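PDB 4GUA: Non-structural polyprotein from Sindbis virus, which is a replication polyprotein precursor that probably carries out its own processing through the nsP2 cysteine protease, here joined to the nsP3 macro and zinc-binding domains. Local coordinates for residues A[251-256]-A[510-515]. Sequence-based numbering, arbitrary orientation.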
ATOM      1  N   LEU A 251       8.172 -11.661  12.812  1.00 56.88           N
ATOM      2  CA  LEU A 251       8.470 -12.932  12.166  1.00 49.98           C
ATOM      3  C   LEU A 251       8.956 -12.729  10.744  1.00 48.41           C
ATOM      4  O   LEU A 251       9.793 -13.485  10.257  1.00 54.34           O
ATOM      5  CB  LEU A 251       7.249 -13.851  12.182  1.00 49.19           C
ATOM      6  CG  LEU A 251       6.775 -14.324  13.559  1.00 50.19           C
ATOM      7  CD1 LEU A 251       5.613 -15.284  13.402  1.00 53.79           C
ATOM      8  CD2 LEU A 251       7.907 -14.983  14.341  1.00 48.57           C
ATOM      9  N   SER A 252       8.427 -11.713  10.076  1.00 46.00           N
ATOM     10  CA  SER A 252       8.891 -11.362   8.739  1.00 49.03           C
ATOM     11  C   SER A 252      10.350 -10.908   8.792  1.00 51.97           C
ATOM     12  O   SER A 252      11.150 -11.249   7.922  1.00 53.48           O
ATOM     13  CB  SER A 252       8.020 -10.256   8.148  1.00 55.64           C
ATOM     14  OG  SER A 252       6.701 -10.721   7.902  1.00 56.30           O
ATOM     15  N   ARG A 253      10.694 -10.143   9.827  1.00 53.29           N
ATOM     16  CA  ARG A 253      12.044  -9.615   9.980  1.00 55.31           C
ATOM     17  C   ARG A 253      13.031 -10.751  10.239  1.00 58.23           C
ATOM     18  O   ARG A 253      14.122 -10.791   9.665  1.00 59.73           O
ATOM     19  CB  ARG A 253      12.098  -8.619  11.144  1.00 54.50           C
ATOM     20  CG  ARG A 253      13.498  -8.104  11.470  1.00 51.80           C
ATOM     21  CD  ARG A 253      14.102  -7.313  10.319  1.00 59.35           C
ATOM     22  NE  ARG A 253      15.474  -6.882  10.595  1.00 60.99           N
ATOM     23  CZ  ARG A 253      16.556  -7.628  10.372  1.00 59.43           C
ATOM     24  NH1 ARG A 253      16.441  -8.855   9.870  1.00 53.59           N
ATOM     25  NH2 ARG A 253      17.759  -7.148  10.654  1.00 59.05           N
ATOM     26  N   SER A 254      12.643 -11.675  11.106  1.00 53.88           N
ATOM     27  CA  SER A 254      13.481 -12.822  11.397  1.00 56.42           C
ATOM     28  C   SER A 254      13.656 -13.662  10.136  1.00 62.59           C
ATOM     29  O   SER A 254      14.737 -14.195   9.884  1.00 70.19           O
ATOM     30  CB  SER A 254      12.870 -13.666  12.518  1.00 53.87           C
ATOM     31  OG  SER A 254      12.927 -12.998  13.763  1.00 47.75           O
ATOM     32  N   ALA A 255      12.587 -13.784   9.353  1.00 54.43           N
ATOM     33  CA  ALA A 255      12.617 -14.604   8.147  1.00 55.97           C
ATOM     34  C   ALA A 255      13.590 -14.025   7.127  1.00 56.23           C
ATOM     35  O   ALA A 255      14.254 -14.775   6.406  1.00 54.47           O
ATOM     36  CB  ALA A 255      11.229 -14.721   7.551  1.00 57.72           C
ATOM     37  N   LEU A 256      13.655 -12.697   7.045  1.00 57.26           N
ATOM     38  CA  LEU A 256      14.591 -12.036   6.128  1.00 58.29           C
ATOM     39  C   LEU A 256      16.056 -12.417   6.366  1.00 61.10           C
ATOM     40  O   LEU A 256      16.855 -12.432   5.426  1.00 63.54           O
ATOM     41  CB  LEU A 256      14.436 -10.518   6.189  1.00 53.12           C
ATOM     42  CG  LEU A 256      13.115  -9.967   5.661  1.00 55.98           C
ATOM     43  CD1 LEU A 256      13.053  -8.478   5.882  1.00 58.69           C
ATOM     44  CD2 LEU A 256      12.947 -10.291   4.181  1.00 59.39           C
ATOM     45  N   GLU A 510      22.324  -4.548   2.105  1.00 80.90           N
ATOM     46  CA  GLU A 510      22.399  -5.606   3.102  1.00 82.97           C
ATOM     47  C   GLU A 510      21.605  -5.323   4.381  1.00 79.03           C
ATOM     48  O   GLU A 510      21.483  -6.199   5.232  1.00 77.72           O
ATOM     49  CB  GLU A 510      23.856  -5.933   3.419  1.00 89.46           C
ATOM     50  CG  GLU A 510      24.424  -6.993   2.492  1.00 97.19           C
ATOM     51  CD  GLU A 510      25.760  -7.535   2.959  1.00111.19           C
ATOM     52  OE1 GLU A 510      26.477  -6.832   3.711  1.00110.08           O
ATOM     53  OE2 GLU A 510      26.090  -8.679   2.575  1.00119.01           O
ATOM     54  N   ASP A 511      21.067  -4.114   4.525  1.00 81.08           N
ATOM     55  CA  ASP A 511      20.314  -3.783   5.737  1.00 82.17           C
ATOM     56  C   ASP A 511      18.869  -4.256   5.617  1.00 78.02           C
ATOM     57  O   ASP A 511      18.090  -3.757   4.804  1.00 74.33           O
ATOM     58  CB  ASP A 511      20.344  -2.280   6.014  1.00 82.78           C
ATOM     59  CG  ASP A 511      19.815  -1.934   7.396  1.00 81.67           C
ATOM     60  OD1 ASP A 511      19.112  -2.780   7.994  1.00 75.63           O
ATOM     61  OD2 ASP A 511      20.109  -0.823   7.889  1.00 85.09           O
ATOM     62  N   MET A 512      18.521  -5.204   6.475  1.00 74.96           N
ATOM     63  CA  MET A 512      17.288  -5.958   6.346  1.00 67.31           C
ATOM     64  C   MET A 512      16.148  -5.427   7.212  1.00 65.18           C
ATOM     65  O   MET A 512      15.078  -6.030   7.262  1.00 63.50           O
ATOM     66  CB  MET A 512      17.566  -7.427   6.674  1.00 67.86           C
ATOM     67  CG  MET A 512      17.012  -8.403   5.656  1.00 74.24           C
ATOM     68  SD  MET A 512      17.563  -8.099   3.962  1.00 77.85           S
ATOM     69  CE  MET A 512      18.098  -9.737   3.478  1.00 91.23           C
ATOM     70  N   GLU A 513      16.371  -4.319   7.907  1.00 71.88           N
ATOM     71  CA  GLU A 513      15.351  -3.789   8.803  1.00 79.07           C
ATOM     72  C   GLU A 513      14.120  -3.370   7.984  1.00 75.38           C
ATOM     73  O   GLU A 513      14.242  -2.899   6.847  1.00 74.04           O
ATOM     74  CB  GLU A 513      15.908  -2.617   9.626  1.00 88.18           C
ATOM     75  CG  GLU A 513      15.382  -2.550  11.073  1.00 98.15           C
ATOM     76  CD  GLU A 513      16.092  -3.550  12.033  1.00101.11           C
ATOM     77  OE1 GLU A 513      17.285  -3.877  11.807  1.00 98.70           O
ATOM     78  OE2 GLU A 513      15.440  -4.036  12.992  1.00 95.03           O
ATOM     79  N   ILE A 514      12.936  -3.545   8.562  1.00 63.06           N
ATOM     80  CA  ILE A 514      11.704  -3.099   7.927  1.00 53.00           C
ATOM     81  C   ILE A 514      11.294  -1.776   8.555  1.00 54.11           C
ATOM     82  O   ILE A 514      10.760  -1.756   9.666  1.00 55.61           O
ATOM     83  CB  ILE A 514      10.579  -4.130   8.206  1.00 50.30           C
ATOM     84  CG1 ILE A 514      10.954  -5.492   7.625  1.00 49.65           C
ATOM     85  CG2 ILE A 514       9.244  -3.669   7.645  1.00 47.83           C
ATOM     86  CD1 ILE A 514      10.103  -6.626   8.145  1.00 47.63           C
ATOM     87  N   ASP A 515      11.468  -0.668   7.841  1.00 56.01           N
ATOM     88  CA  ASP A 515      11.139   0.616   8.444  1.00 63.62           C
ATOM     89  C   ASP A 515       9.762   1.014   7.950  1.00 59.70           C
ATOM     90  O   ASP A 515       9.604   1.495   6.835  1.00 60.27           O
ATOM     91  CB  ASP A 515      12.167   1.678   8.038  1.00 71.19           C
ATOM     92  CG  ASP A 515      12.116   2.916   8.923  1.00 76.64           C
ATOM     93  OD1 ASP A 515      11.177   3.031   9.739  1.00 80.11           O
ATOM     94  OD2 ASP A 515      13.022   3.772   8.806  1.00 74.90           O
TER
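The irregular loop 510-515 passes the last turns of helix 237-257, with CA atoms 6.8 Å apart at Arg253 and Glu513 and 6.7 Å apart at Leu256 and Met512. The helix flanks a seven-stranded mixed sheet of strand order 3-2-1-4-5-7-6, the order of Rossmann-like methyltransferases, consistent with the methyltransferase-like domain of nsP2, whereas the loop enters the nsP3 zinc-binding region, so the contact packs an nsP3 loop against an nsP2 helix. Leu256 and Met512 each start toward the opposite segment and their side chains cross obliquely, with Leu256 CB 3.4 Å from Met512 CG. Leu256 CD1 then reaches Ile514 CG1 at 4.0 Å. The CD1 tip of Ile514 lies over the helix backbone, 3.9 Å from Arg253 N, and also touches CB of Ser252 and of Arg253; Leu284 of helix 275-286 closes this apolar patch by touching Ser252, Leu256 and Ile514. Arg253, partly exposed, crosses the loop at Met512 and Glu513. Its CG is anti to the backbone N (chi1 175°), and the chain bends at chi2 before the guanidinium passes beside the loop. Met512 O sits 3.4 Å above one guanidinium face, offset toward the rim, where the angle at NE is too poor for a hydrogen bond. Glu513 CD lies in plane at the guanidinium edge, yet the carboxylate is turned 77° from it, and the salt bridge from Arg253 NH2 to Glu513 OE1 is long, 3.5 Å. Arg253 NH1 is hydrogen-bonded to Asn257 OD1, which holds the other branch to its own helix. On the loop side, Asp511 OD1 accepts from Glu513 N in an Asx turn, the N-H pointing almost straight at the oxygen (170°), and Lys287 NZ binds Glu513 O. Met512, bent at chi2 and chi3, ends with CE 3.6 Å from Leu256 O.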